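Local coordinates for computational Design of Enzyme (Synthetic construct, PDB 3TP4), which is a computationally designed protein of unconfirmed function, probably meant to carry an activated serine in a catalytic triad on a glycosyl hydrolase family 26 barrel scaffold, at residues A262-I267 and A305-D310. Numbering follows the deposited sequence.
Sequences ADLRMI and AAIKAD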
ATOM      1  N   ALA A 262      -7.576 -19.290  -5.571  1.00 27.20           N
ATOM      2  CA  ALA A 262      -8.179 -18.560  -6.696  1.00 27.07           C
ATOM      3  C   ALA A 262      -7.785 -17.074  -6.702  1.00 23.90           C
ATOM      4  O   ALA A 262      -7.429 -16.519  -7.745  1.00 25.48           O
ATOM      5  CB  ALA A 262      -9.700 -18.712  -6.685  1.00 27.66           C
ATOM      6  N   ASP A 263      -7.852 -16.431  -5.539  1.00 25.05           N
ATOM      7  CA  ASP A 263      -7.444 -15.033  -5.424  1.00 23.64           C
ATOM      8  C   ASP A 263      -5.945 -14.841  -5.651  1.00 24.70           C
ATOM      9  O   ASP A 263      -5.531 -13.877  -6.289  1.00 24.23           O
ATOM     10  CB  ASP A 263      -7.813 -14.458  -4.054  1.00 19.39           C
ATOM     11  CG  ASP A 263      -9.297 -14.113  -3.939  1.00 28.06           C
ATOM     12  OD1 ASP A 263     -10.007 -14.168  -4.963  1.00 28.94           O
ATOM     13  OD2 ASP A 263      -9.738 -13.774  -2.822  1.00 27.40           O
ATOM     14  N   LEU A 264      -5.129 -15.739  -5.107  1.00 23.74           N
ATOM     15  CA  LEU A 264      -3.687 -15.613  -5.305  1.00 22.23           C
ATOM     16  C   LEU A 264      -3.317 -15.802  -6.775  1.00 24.90           C
ATOM     17  O   LEU A 264      -2.424 -15.120  -7.291  1.00 24.07           O
ATOM     18  CB  LEU A 264      -2.902 -16.561  -4.372  1.00 21.45           C
ATOM     19  CG  LEU A 264      -2.878 -16.164  -2.885  1.00 25.24           C
ATOM     20  CD1 LEU A 264      -2.242 -17.242  -2.010  1.00 26.46           C
ATOM     21  CD2 LEU A 264      -2.152 -14.830  -2.665  1.00 27.84           C
ATOM     22  N   ARG A 265      -4.006 -16.712  -7.457  1.00 25.59           N
ATOM     23  CA  ARG A 265      -3.789 -16.880  -8.889  1.00 25.51           C
ATOM     24  C   ARG A 265      -4.152 -15.597  -9.597  1.00 25.49           C
ATOM     25  O   ARG A 265      -3.423 -15.117 -10.462  1.00 25.53           O
ATOM     26  CB  ARG A 265      -4.652 -18.003  -9.466  1.00 26.74           C
ATOM     27  CG  ARG A 265      -4.174 -19.413  -9.147  1.00 30.38           C
ATOM     28  CD  ARG A 265      -5.095 -20.446  -9.802  1.00 34.32           C
ATOM     29  NE  ARG A 265      -5.125 -20.303 -11.253  1.00 34.24           N
ATOM     30  CZ  ARG A 265      -4.366 -21.013 -12.084  1.00 39.93           C
ATOM     31  NH1 ARG A 265      -3.519 -21.909 -11.603  1.00 36.70           N
ATOM     32  NH2 ARG A 265      -4.457 -20.836 -13.399  1.00 42.02           N
HETATM   33  N   MSE A 266      -5.312 -15.060  -9.239  1.00 27.54           N
HETATM   34  CA  MSE A 266      -5.810 -13.858  -9.885  1.00 24.26           C
HETATM   35  C   MSE A 266      -4.843 -12.689  -9.775  1.00 22.43           C
HETATM   36  O   MSE A 266      -4.536 -12.036 -10.777  1.00 26.68           O
HETATM   37  CB  MSE A 266      -7.150 -13.458  -9.274  1.00 22.89           C
HETATM   38  CG  MSE A 266      -7.676 -12.156  -9.810  1.00 27.24           C
HETATM   39 SE   MSE A 266      -9.233 -11.617  -8.775  1.00 54.17          SE
HETATM   40  CE  MSE A 266      -8.394 -11.237  -7.031  1.00 30.03           C
ATOM     41  N   ILE A 267      -4.371 -12.392  -8.568  1.00 22.52           N
ATOM     42  CA  ILE A 267      -3.478 -11.247  -8.441  1.00 24.28           C
ATOM     43  C   ILE A 267      -2.156 -11.440  -9.194  1.00 20.45           C
ATOM     44  O   ILE A 267      -1.617 -10.484  -9.738  1.00 25.46           O
ATOM     45  CB  ILE A 267      -3.244 -10.800  -6.975  1.00 23.69           C
ATOM     46  CG1 ILE A 267      -2.385 -11.802  -6.204  1.00 20.93           C
ATOM     47  CG2 ILE A 267      -4.586 -10.544  -6.262  1.00 20.51           C
ATOM     48  CD1 ILE A 267      -1.964 -11.255  -4.832  1.00 21.42           C
ATOM     49  N   ALA A 305       1.298 -25.140   1.713  1.00 22.90           N
ATOM     50  CA  ALA A 305       1.228 -26.251   0.750  1.00 28.72           C
ATOM     51  C   ALA A 305       0.211 -25.994  -0.379  1.00 31.35           C
ATOM     52  O   ALA A 305       0.407 -26.409  -1.527  1.00 28.31           O
ATOM     53  CB  ALA A 305       0.924 -27.566   1.468  1.00 30.81           C
ATOM     54  N   ALA A 306      -0.878 -25.309  -0.053  1.00 25.85           N
ATOM     55  CA  ALA A 306      -1.878 -24.944  -1.064  1.00 29.63           C
ATOM     56  C   ALA A 306      -1.290 -23.959  -2.066  1.00 32.85           C
ATOM     57  O   ALA A 306      -1.512 -24.064  -3.279  1.00 29.11           O
ATOM     58  CB  ALA A 306      -3.102 -24.341  -0.401  1.00 31.02           C
ATOM     59  N   ILE A 307      -0.541 -22.990  -1.552  1.00 28.17           N
ATOM     60  CA  ILE A 307       0.103 -21.995  -2.403  1.00 24.22           C
ATOM     61  C   ILE A 307       1.125 -22.697  -3.300  1.00 31.56           C
ATOM     62  O   ILE A 307       1.106 -22.541  -4.527  1.00 28.85           O
ATOM     63  CB  ILE A 307       0.819 -20.922  -1.548  1.00 26.32           C
ATOM     64  CG1 ILE A 307      -0.202 -20.107  -0.748  1.00 27.35           C
ATOM     65  CG2 ILE A 307       1.672 -20.010  -2.411  1.00 29.06           C
ATOM     66  CD1 ILE A 307       0.420 -19.044   0.156  1.00 23.55           C
ATOM     67  N   LYS A 308       2.007 -23.486  -2.683  1.00 27.86           N
ATOM     68  CA  LYS A 308       3.089 -24.136  -3.416  1.00 30.52           C
ATOM     69  C   LYS A 308       2.557 -25.038  -4.522  1.00 34.60           C
ATOM     70  O   LYS A 308       3.133 -25.107  -5.603  1.00 34.59           O
ATOM     71  CB  LYS A 308       3.977 -24.942  -2.465  1.00 33.00           C
ATOM     72  CG  LYS A 308       4.788 -24.083  -1.522  1.00 32.15           C
ATOM     73  CD  LYS A 308       5.481 -24.914  -0.465  1.00 28.07           C
ATOM     74  CE  LYS A 308       6.463 -25.879  -1.084  1.00 30.66           C
ATOM     75  NZ  LYS A 308       7.316 -26.543  -0.042  1.00 36.12           N
ATOM     76  N   ALA A 309       1.446 -25.712  -4.249  1.00 37.24           N
ATOM     77  CA  ALA A 309       0.868 -26.663  -5.193  1.00 35.58           C
ATOM     78  C   ALA A 309       0.339 -26.017  -6.471  1.00 39.78           C
ATOM     79  O   ALA A 309       0.011 -26.721  -7.419  1.00 34.85           O
ATOM     80  CB  ALA A 309      -0.231 -27.474  -4.522  1.00 37.80           C
ATOM     81  N   ASP A 310       0.250 -24.689  -6.503  1.00 30.54           N
ATOM     82  CA  ASP A 310      -0.284 -24.001  -7.675  1.00 28.25           C
ATOM     83  C   ASP A 310       0.772 -23.119  -8.331  1.00 33.16           C
ATOM     84  O   ASP A 310       1.248 -22.159  -7.720  1.00 32.49           O
ATOM     85  CB  ASP A 310      -1.485 -23.140  -7.272  1.00 35.30           C
ATOM     86  CG  ASP A 310      -2.289 -22.666  -8.466  1.00 38.60           C
ATOM     87  OD1 ASP A 310      -1.802 -21.795  -9.214  1.00 31.27           O
ATOM     88  OD2 ASP A 310      -3.415 -23.175  -8.652  1.00 41.00           O
TER
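Asp310 CG lies in plane at the edge of the Arg265 guanidinium, with the guanidinium and carboxylate planes 77° apart. Of the guanidinium nitrogens, only NH1 bonds to Asp310. Arg265 NH1 reaches the syn lone pair of Asp310 OD1 at 2.9 Å, with OD1 tilted 29° out of the guanidinium plane. The Arg265 NH1 bond to Asp310 OD2 (3.2 Å) is straighter but weak. The arginine chain bends at chi3 (60°), bringing NH1 round to the carboxylate that Arg265 CD already flanks, 3.4 Å from Asp310 OD2. Asp310 OD1 also accepts the backbone N-H groups of Val312, in an Asx turn, and Ala313, which hold the carboxylate in the loop that follows helix 299-308. That helix and helix 254-274 lie on the outside of a TIM barrel of the glycosyl hydrolase family 26 type, one before and one after strand 282-285. Deeper between them, Leu264 CD1 touches Ile307 CG1 at 3.7 Å and Ile307 CD1 at 3.9 Å; Leu264 also rests on Leu245 of the barrel strand 242-249. A leucine in place of Arg265 would probably leave the Asp310 carboxylate without its cationic mate. Beyond the bridge, Arg265 NH2 makes a long, weak ion pair with Glu269 OE2.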